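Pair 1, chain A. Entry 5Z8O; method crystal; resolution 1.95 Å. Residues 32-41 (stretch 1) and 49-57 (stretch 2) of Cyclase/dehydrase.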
# COMPACT_ATOMS: atom_id res chain seq x y z
N PRO A 32 -4.96 14.53 -12.35
CA PRO A 32 -4.33 15.49 -11.43
C PRO A 32 -4.35 15.08 -9.96
O PRO A 32 -3.43 15.43 -9.22
CB PRO A 32 -5.14 16.78 -11.66
CG PRO A 32 -5.71 16.63 -13.03
CD PRO A 32 -5.99 15.17 -13.19
N GLU A 33 -5.37 14.34 -9.53
CA GLU A 33 -5.52 13.96 -8.13
C GLU A 33 -4.81 12.65 -7.79
O GLU A 33 -4.80 12.26 -6.62
CB GLU A 33 -7.00 13.82 -7.79
CG GLU A 33 -7.82 15.06 -8.09
CD GLU A 33 -9.22 14.71 -8.53
OE1 GLU A 33 -9.75 13.67 -8.09
OE2 GLU A 33 -9.80 15.48 -9.33
N ILE A 34 -4.18 12.00 -8.76
CA ILE A 34 -3.42 10.78 -8.53
C ILE A 34 -1.95 11.15 -8.56
O ILE A 34 -1.42 11.57 -9.59
CB ILE A 34 -3.75 9.70 -9.57
CG1 ILE A 34 -5.22 9.27 -9.45
CG2 ILE A 34 -2.81 8.51 -9.42
CD1 ILE A 34 -5.63 8.22 -10.45
N LYS A 35 -1.29 11.03 -7.41
CA LYS A 35 0.11 11.42 -7.30
C LYS A 35 1.07 10.27 -7.59
O LYS A 35 2.22 10.53 -7.95
CB LYS A 35 0.38 11.99 -5.91
CG LYS A 35 -0.27 13.34 -5.65
CD LYS A 35 -0.55 14.09 -6.94
CE LYS A 35 -0.60 15.59 -6.72
NZ LYS A 35 -1.99 16.03 -6.39
N GLY A 36 0.63 9.03 -7.44
CA GLY A 36 1.50 7.90 -7.72
C GLY A 36 0.70 6.63 -7.90
O GLY A 36 -0.39 6.48 -7.33
N CYS A 37 1.25 5.72 -8.69
CA CYS A 37 0.66 4.40 -8.84
C CYS A 37 1.79 3.42 -9.09
O CYS A 37 2.62 3.64 -9.97
CB CYS A 37 -0.35 4.36 -9.99
SG CYS A 37 -1.17 2.76 -10.15
N TRP A 38 1.82 2.35 -8.30
CA TRP A 38 2.91 1.39 -8.36
C TRP A 38 2.35 -0.02 -8.46
O TRP A 38 1.42 -0.38 -7.74
CB TRP A 38 3.82 1.49 -7.13
CG TRP A 38 4.46 2.82 -6.98
CD1 TRP A 38 5.70 3.19 -7.43
CD2 TRP A 38 3.91 3.96 -6.31
NE1 TRP A 38 5.94 4.50 -7.09
CE2 TRP A 38 4.86 4.99 -6.39
CE3 TRP A 38 2.71 4.20 -5.64
CZ2 TRP A 38 4.65 6.25 -5.84
CZ3 TRP A 38 2.50 5.45 -5.09
CH2 TRP A 38 3.46 6.46 -5.19
N ILE A 39 2.94 -0.80 -9.36
CA ILE A 39 2.62 -2.22 -9.49
C ILE A 39 3.30 -2.97 -8.35
O ILE A 39 4.53 -2.95 -8.23
CB ILE A 39 3.07 -2.75 -10.86
CG1 ILE A 39 2.39 -1.93 -11.96
CG2 ILE A 39 2.76 -4.23 -10.99
CD1 ILE A 39 2.84 -2.30 -13.35
N LEU A 40 2.50 -3.61 -7.50
CA LEU A 40 3.03 -4.34 -6.35
C LEU A 40 3.30 -5.81 -6.65
O LEU A 40 4.23 -6.39 -6.07
CB LEU A 40 2.05 -4.24 -5.18
CG LEU A 40 1.81 -2.85 -4.60
CD1 LEU A 40 0.78 -2.91 -3.47
CD2 LEU A 40 3.11 -2.23 -4.10
N ALA A 41 2.51 -6.42 -7.53
CA ALA A 41 2.66 -7.83 -7.87
C ALA A 41 2.09 -8.06 -9.26
O ALA A 41 1.30 -7.26 -9.77
CB ALA A 41 1.96 -8.73 -6.84
N SER A 49 -1.13 -7.67 -10.87
CA SER A 49 -2.17 -8.27 -10.06
C SER A 49 -2.50 -7.47 -8.81
O SER A 49 -3.54 -7.73 -8.18
CB SER A 49 -1.76 -9.70 -9.66
OG SER A 49 -0.58 -9.69 -8.89
N GLN A 50 -1.66 -6.51 -8.43
CA GLN A 50 -1.90 -5.70 -7.24
C GLN A 50 -1.24 -4.34 -7.42
O GLN A 50 -0.11 -4.25 -7.91
CB GLN A 50 -1.35 -6.39 -5.98
CG GLN A 50 -1.72 -5.70 -4.67
CD GLN A 50 -1.07 -6.35 -3.46
OE1 GLN A 50 0.11 -6.72 -3.50
NE2 GLN A 50 -1.83 -6.49 -2.38
N LEU A 51 -1.95 -3.28 -7.03
CA LEU A 51 -1.49 -1.91 -7.20
C LEU A 51 -1.54 -1.15 -5.89
O LEU A 51 -2.38 -1.43 -5.03
CB LEU A 51 -2.33 -1.14 -8.23
CG LEU A 51 -2.56 -1.73 -9.61
CD1 LEU A 51 -3.60 -0.90 -10.36
CD2 LEU A 51 -1.26 -1.79 -10.39
N ARG A 52 -0.64 -0.18 -5.75
CA ARG A 52 -0.79 0.90 -4.79
C ARG A 52 -1.14 2.18 -5.53
O ARG A 52 -0.46 2.55 -6.50
CB ARG A 52 0.48 1.11 -3.97
CG ARG A 52 0.47 2.41 -3.15
CD ARG A 52 1.75 2.65 -2.34
NE ARG A 52 1.71 3.96 -1.70
CZ ARG A 52 2.46 4.33 -0.67
NH1 ARG A 52 3.33 3.48 -0.13
NH2 ARG A 52 2.35 5.55 -0.17
N LEU A 53 -2.19 2.87 -5.08
CA LEU A 53 -2.63 4.13 -5.68
C LEU A 53 -2.61 5.20 -4.60
O LEU A 53 -3.27 5.05 -3.56
CB LEU A 53 -4.02 3.99 -6.29
CG LEU A 53 -4.57 5.22 -7.02
CD1 LEU A 53 -4.06 5.26 -8.45
CD2 LEU A 53 -6.09 5.25 -6.98
N ASP A 54 -1.83 6.26 -4.83
CA ASP A 54 -1.79 7.43 -3.96
C ASP A 54 -2.60 8.57 -4.55
O ASP A 54 -2.34 9.00 -5.68
CB ASP A 54 -0.35 7.87 -3.70
CG ASP A 54 0.34 7.01 -2.66
OD1 ASP A 54 -0.13 5.88 -2.41
OD2 ASP A 54 1.35 7.47 -2.08
N VAL A 55 -3.59 9.05 -3.80
CA VAL A 55 -4.43 10.16 -4.24
C VAL A 55 -4.19 11.32 -3.29
O VAL A 55 -3.90 11.12 -2.11
CB VAL A 55 -5.92 9.75 -4.26
CG1 VAL A 55 -6.83 10.93 -4.55
CG2 VAL A 55 -6.15 8.63 -5.28
N GLU A 56 -4.28 12.54 -3.81
CA GLU A 56 -4.17 13.75 -3.00
C GLU A 56 -5.34 14.68 -3.28
O GLU A 56 -5.58 15.03 -4.44
CB GLU A 56 -2.85 14.48 -3.25
CG GLU A 56 -2.53 15.53 -2.19
CD GLU A 56 -1.26 16.29 -2.49
OE1 GLU A 56 -1.34 17.37 -3.11
OE2 GLU A 56 -0.17 15.82 -2.10
N ILE A 57 -6.04 15.10 -2.23
CA ILE A 57 -7.17 16.00 -2.34
C ILE A 57 -7.03 17.08 -1.27
O ILE A 57 -7.01 16.77 -0.08
CB ILE A 57 -8.52 15.27 -2.20
CG1 ILE A 57 -8.71 14.30 -3.37
CG2 ILE A 57 -9.66 16.27 -2.13
CD1 ILE A 57 -9.88 13.35 -3.20
O HOH W 1 -4.20 17.60 -4.62

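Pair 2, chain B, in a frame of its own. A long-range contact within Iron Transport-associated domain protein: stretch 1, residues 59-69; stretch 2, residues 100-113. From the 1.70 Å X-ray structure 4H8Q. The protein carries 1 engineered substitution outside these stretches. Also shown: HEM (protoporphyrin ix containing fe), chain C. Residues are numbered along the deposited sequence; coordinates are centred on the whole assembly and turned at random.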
# COMPACT_ATOMS: atom_id res chain seq x y z
N SER B 59 3.09 12.14 2.09
CA SER B 59 2.53 11.97 0.76
C SER B 59 3.31 12.72 -0.33
O SER B 59 3.53 12.20 -1.42
CB SER B 59 1.06 12.42 0.75
OG SER B 59 0.50 12.31 -0.55
N GLU B 60 3.70 13.95 -0.03
CA GLU B 60 4.42 14.78 -0.98
C GLU B 60 5.69 14.09 -1.52
O GLU B 60 6.09 14.34 -2.65
CB GLU B 60 4.78 16.10 -0.31
CG GLU B 60 5.68 17.02 -1.10
CD GLU B 60 6.04 18.26 -0.30
OE1 GLU B 60 7.22 18.66 -0.32
OE2 GLU B 60 5.13 18.82 0.36
N TRP B 61 6.29 13.24 -0.70
CA TRP B 61 7.52 12.54 -1.10
C TRP B 61 7.26 11.32 -1.98
O TRP B 61 8.13 10.87 -2.72
CB TRP B 61 8.26 12.05 0.14
CG TRP B 61 8.90 13.11 0.94
CD1 TRP B 61 9.05 14.44 0.61
CD2 TRP B 61 9.50 12.95 2.22
NE1 TRP B 61 9.71 15.10 1.62
CE2 TRP B 61 9.99 14.21 2.62
CE3 TRP B 61 9.67 11.86 3.07
CZ2 TRP B 61 10.65 14.41 3.83
CZ3 TRP B 61 10.32 12.05 4.28
CH2 TRP B 61 10.80 13.32 4.65
N ILE B 62 6.06 10.75 -1.87
CA ILE B 62 5.78 9.52 -2.59
C ILE B 62 5.11 9.88 -3.91
O ILE B 62 3.94 10.22 -3.94
CB ILE B 62 4.91 8.56 -1.75
CG1 ILE B 62 5.58 8.30 -0.40
CG2 ILE B 62 4.67 7.26 -2.50
CD1 ILE B 62 4.71 7.54 0.60
N THR B 63 5.88 9.83 -4.99
CA THR B 63 5.38 10.35 -6.26
C THR B 63 4.64 9.32 -7.11
O THR B 63 3.81 9.68 -7.95
CB THR B 63 6.47 11.05 -7.07
OG1 THR B 63 7.55 10.14 -7.30
CG2 THR B 63 7.00 12.26 -6.31
N LYS B 64 4.93 8.04 -6.90
CA LYS B 64 4.22 6.97 -7.59
C LYS B 64 4.02 5.80 -6.65
O LYS B 64 4.88 5.50 -5.81
CB LYS B 64 5.00 6.47 -8.81
CG LYS B 64 5.08 7.44 -9.97
CD LYS B 64 5.73 6.76 -11.17
CE LYS B 64 5.52 7.58 -12.44
NZ LYS B 64 6.24 7.00 -13.61
N PHE B 65 2.88 5.13 -6.78
CA PHE B 65 2.64 3.91 -6.04
C PHE B 65 1.82 2.95 -6.89
O PHE B 65 0.72 3.28 -7.33
CB PHE B 65 1.92 4.18 -4.71
CG PHE B 65 1.63 2.93 -3.94
CD1 PHE B 65 2.67 2.21 -3.35
CD2 PHE B 65 0.35 2.43 -3.84
CE1 PHE B 65 2.42 1.04 -2.65
CE2 PHE B 65 0.08 1.26 -3.14
CZ PHE B 65 1.12 0.57 -2.54
N GLN B 66 2.37 1.75 -7.13
CA GLN B 66 1.71 0.80 -8.02
C GLN B 66 1.62 -0.57 -7.37
O GLN B 66 2.46 -0.95 -6.55
CB GLN B 66 2.49 0.69 -9.33
CG GLN B 66 2.67 2.02 -10.03
CD GLN B 66 3.47 1.90 -11.30
OE1 GLN B 66 4.20 0.93 -11.51
NE2 GLN B 66 3.35 2.90 -12.17
N THR B 67 0.59 -1.33 -7.74
CA THR B 67 0.50 -2.71 -7.28
C THR B 67 0.29 -3.63 -8.47
O THR B 67 -0.15 -3.18 -9.53
CB THR B 67 -0.62 -2.91 -6.25
OG1 THR B 67 -1.89 -2.62 -6.85
CG2 THR B 67 -0.42 -1.99 -5.05
N GLU B 68 0.64 -4.90 -8.30
CA GLU B 68 0.53 -5.85 -9.40
C GLU B 68 -0.93 -6.19 -9.65
O GLU B 68 -1.66 -6.53 -8.73
CB GLU B 68 1.33 -7.13 -9.11
CG GLU B 68 1.30 -8.14 -10.26
CD GLU B 68 2.46 -9.12 -10.24
OE1 GLU B 68 3.06 -9.32 -9.16
OE2 GLU B 68 2.78 -9.68 -11.30
N LYS B 69 -1.33 -6.08 -10.91
CA LYS B 69 -2.70 -6.35 -11.32
C LYS B 69 -2.67 -6.98 -12.71
O LYS B 69 -2.18 -6.37 -13.66
CB LYS B 69 -3.51 -5.05 -11.35
CG LYS B 69 -4.92 -5.20 -11.89
CD LYS B 69 -5.55 -3.84 -12.15
CE LYS B 69 -6.96 -3.96 -12.70
NZ LYS B 69 -7.89 -4.63 -11.74
N LYS B 100 1.73 -12.63 -0.63
CA LYS B 100 2.43 -11.36 -0.79
C LYS B 100 1.94 -10.66 -2.05
O LYS B 100 1.72 -11.30 -3.09
CB LYS B 100 3.95 -11.58 -0.88
CG LYS B 100 4.61 -12.02 0.42
CD LYS B 100 6.10 -12.28 0.21
CE LYS B 100 6.84 -12.55 1.52
NZ LYS B 100 6.41 -13.82 2.18
N LEU B 101 1.77 -9.35 -1.95
CA LEU B 101 1.36 -8.56 -3.10
C LEU B 101 2.54 -7.70 -3.52
O LEU B 101 3.10 -6.98 -2.70
CB LEU B 101 0.17 -7.67 -2.71
CG LEU B 101 -0.31 -6.68 -3.78
CD1 LEU B 101 -0.82 -7.40 -5.04
CD2 LEU B 101 -1.40 -5.79 -3.20
N ASN B 102 2.94 -7.82 -4.78
CA ASN B 102 4.04 -7.00 -5.28
C ASN B 102 3.59 -5.57 -5.52
O ASN B 102 2.50 -5.32 -6.03
CB ASN B 102 4.59 -7.57 -6.58
CG ASN B 102 5.28 -8.90 -6.38
OD1 ASN B 102 5.99 -9.10 -5.39
ND2 ASN B 102 5.07 -9.82 -7.32
N ALA B 103 4.45 -4.62 -5.16
CA ALA B 103 4.17 -3.21 -5.39
C ALA B 103 5.44 -2.49 -5.78
O ALA B 103 6.54 -3.02 -5.64
CB ALA B 103 3.55 -2.59 -4.14
N LYS B 104 5.28 -1.27 -6.28
CA LYS B 104 6.40 -0.44 -6.67
C LYS B 104 6.14 0.94 -6.12
O LYS B 104 4.99 1.39 -6.02
CB LYS B 104 6.48 -0.34 -8.20
CG LYS B 104 6.94 -1.62 -8.87
CD LYS B 104 6.79 -1.52 -10.38
CE LYS B 104 7.40 -2.74 -11.07
NZ LYS B 104 8.88 -2.80 -10.85
N VAL B 105 7.22 1.63 -5.74
CA VAL B 105 7.09 2.97 -5.19
C VAL B 105 8.18 3.86 -5.78
O VAL B 105 9.31 3.41 -6.02
CB VAL B 105 7.15 2.95 -3.64
CG1 VAL B 105 8.54 2.48 -3.12
CG2 VAL B 105 6.77 4.31 -3.06
N LYS B 106 7.83 5.12 -6.07
CA LYS B 106 8.81 6.12 -6.46
C LYS B 106 8.82 7.22 -5.42
O LYS B 106 7.77 7.72 -5.02
CB LYS B 106 8.51 6.69 -7.84
CG LYS B 106 9.55 7.68 -8.35
CD LYS B 106 9.27 8.03 -9.80
CE LYS B 106 10.39 8.87 -10.41
NZ LYS B 106 10.28 10.29 -10.00
N VAL B 107 10.01 7.59 -4.96
CA VAL B 107 10.16 8.59 -3.91
C VAL B 107 11.02 9.74 -4.41
O VAL B 107 12.06 9.53 -5.05
CB VAL B 107 10.84 7.97 -2.67
CG1 VAL B 107 10.86 8.97 -1.51
CG2 VAL B 107 10.14 6.68 -2.25
N ASP B 108 10.58 10.97 -4.14
CA ASP B 108 11.34 12.16 -4.51
C ASP B 108 11.37 13.16 -3.38
O ASP B 108 10.33 13.69 -2.98
CB ASP B 108 10.78 12.82 -5.76
CG ASP B 108 10.96 11.97 -7.00
OD1 ASP B 108 9.97 11.34 -7.43
OD2 ASP B 108 12.09 11.92 -7.53
N ILE B 109 12.57 13.42 -2.86
CA ILE B 109 12.75 14.43 -1.84
C ILE B 109 13.78 15.41 -2.37
O ILE B 109 14.99 15.19 -2.25
CB ILE B 109 13.22 13.84 -0.50
CG1 ILE B 109 12.38 12.61 -0.13
CG2 ILE B 109 13.16 14.91 0.59
CD1 ILE B 109 12.79 11.95 1.14
N ASP B 110 13.31 16.49 -2.98
CA ASP B 110 14.21 17.43 -3.67
C ASP B 110 15.27 18.00 -2.74
O ASP B 110 16.43 18.12 -3.12
CB ASP B 110 13.41 18.57 -4.32
CG ASP B 110 12.61 18.12 -5.53
OD1 ASP B 110 12.89 17.03 -6.07
OD2 ASP B 110 11.69 18.86 -5.95
N SER B 111 14.87 18.33 -1.52
CA SER B 111 15.77 19.00 -0.58
C SER B 111 16.87 18.10 0.00
O SER B 111 17.80 18.59 0.64
CB SER B 111 14.97 19.64 0.55
OG SER B 111 14.41 18.66 1.39
N MET B 112 16.75 16.79 -0.20
CA MET B 112 17.73 15.86 0.35
C MET B 112 18.40 15.05 -0.76
O MET B 112 19.07 14.06 -0.49
CB MET B 112 17.08 14.92 1.37
CG MET B 112 16.44 15.63 2.56
SD MET B 112 15.48 14.48 3.57
CE MET B 112 14.37 15.63 4.39
N ASN B 113 18.18 15.48 -1.99
CA ASN B 113 18.66 14.74 -3.16
C ASN B 113 18.41 13.24 -3.03
O ASN B 113 19.33 12.42 -3.13
CB ASN B 113 20.13 15.01 -3.43
CG ASN B 113 20.56 14.52 -4.79
OD1 ASN B 113 19.80 14.62 -5.76
ND2 ASN B 113 21.76 13.95 -4.87
CHA HEM C . 16.11 2.19 0.96
CHB HEM C . 17.14 6.27 3.37
CHC HEM C . 12.62 7.92 2.62
CHD HEM C . 11.40 3.61 0.74
C1A HEM C . 16.77 3.15 1.66
C2A HEM C . 18.16 3.10 2.08
C3A HEM C . 18.43 4.23 2.74
C4A HEM C . 17.23 5.04 2.77
CMA HEM C . 19.78 4.63 3.38
CAA HEM C . 19.14 1.93 1.80
CBA HEM C . 18.72 0.71 2.64
CGA HEM C . 18.71 1.01 4.12
O1A HEM C . 19.69 1.63 4.62
O2A HEM C . 17.75 0.62 4.83
C1B HEM C . 16.01 7.05 3.39
C2B HEM C . 15.89 8.31 4.08
C3B HEM C . 14.65 8.78 3.88
C4B HEM C . 13.93 7.82 3.06
CMB HEM C . 17.00 8.99 4.91
CAB HEM C . 14.12 10.11 4.45
CBB HEM C . 12.83 10.43 4.31
C1C HEM C . 11.89 6.89 2.07
C2C HEM C . 10.47 6.92 1.78
C3C HEM C . 10.13 5.73 1.25
C4C HEM C . 11.32 4.90 1.20
CMC HEM C . 9.53 8.13 2.01
CAC HEM C . 8.72 5.32 0.78
CBC HEM C . 8.56 4.16 0.14
C1D HEM C . 12.56 2.87 0.62
C2D HEM C . 12.59 1.55 0.05
C3D HEM C . 14.04 1.10 0.12
C4D HEM C . 14.75 2.20 0.72
CMD HEM C . 11.41 0.75 -0.51
CAD HEM C . 14.62 -0.23 -0.37
CBD HEM C . 14.93 -1.13 0.82
CGD HEM C . 13.71 -1.39 1.65
O1D HEM C . 12.65 -1.82 1.10
O2D HEM C . 13.81 -1.20 2.89
NA HEM C . 16.24 4.35 2.10
NB HEM C . 14.79 6.77 2.78
NC HEM C . 12.36 5.64 1.72
ND HEM C . 13.85 3.23 1.01
FE HEM C . 14.37 5.08 1.69
O HOH W 2 8.25 15.03 -4.14
O HOH W 3 1.65 -9.72 -6.61

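Both pairs are two antiparallel strands carrying the same classic bulge, and 14 central residues superpose with an RMSD of 0.3 Å. In pair 1, D54(A) O takes a hydrogen bond from K35(A) N (2.9 Å) and a weak one from G36(A) N (3.5 Å). In pair 2, K106(B) O does the same for T63(B) N (2.8 Å) and, weakly, K64(B) N (3.4 Å). One carbonyl thus serves two successive amides, and the register slips by one residue. The extra residue, K35(A) or T63(B), has nearly the same backbone angles in each, -91/-23 and -89/-24. Beyond it regular pairing resumes, as in W38(A) N to R52(A) O and Q66(B) N to K104(B) O, both 2.9 Å; pair 1 has a second bulge after I39(A), where L40(A) and A41(A) have no counterpart.

The bulge residue sends its side chain to the position that matches across the strands, E56(A) or D108(B), but the chemistry differs. The long K35(A) makes a long salt bridge, NZ to E56(A) OE1 at 3.6 Å, and water 1 also joins them, donating to E56(A) OE1 and holding K35(A) NZ weakly, each at 3.2 Å. The short T63(B) instead donates OG1 to D108(B) OD1 at 2.7 Å, and the same oxygen receives K106(B) NZ at 2.8 Å. In both, the bulge residue's side chain meets an acid on the other strand.

On one face the pattern is largely apolar in both, with T67(B) at the position of I39(A), and the volume is distributed differently. I34(A) and I62(B) nearly coincide, as do V55(A) and V107(B). I34(A) CG2 meets L53(A) CD1 at 3.6 Å; I62(B) CG2 meets V105(B) CG2 at 3.7 Å. Further along, small C37(A) sits diagonally from large L51(A), SG to CD1 4.4 Å, whereas large F65(B) sits diagonally from small A103(B), CE1 to CB 4.1 Å. In pair 2 this face also borders the heme, with V107(B) CG2 3.6 Å from HEM CAC.

The other face differs most. W38(A) lays its indole over G36(A), where an ideal CB would lie 2.1 Å from W38(A) CH2, so the missing side chain is what makes room for the ring. The ring edge meets D54(A), CZ3 to CG 3.6 Å, while D54(A) OD1 binds R52(A) NE at 2.8 Å. At the matching positions, pair 2 uses long side chains: K64(B) and K106(B) pack CB to CB at 3.6 Å, and Q66(B) OE1 lies 3.7 Å from K104(B) CD.

Before the bulge, the position of exposed E33(A) holds W61(B) in pair 2, whose ring face receives I109(B) CD1, 3.6 Å from W61(B) CD2.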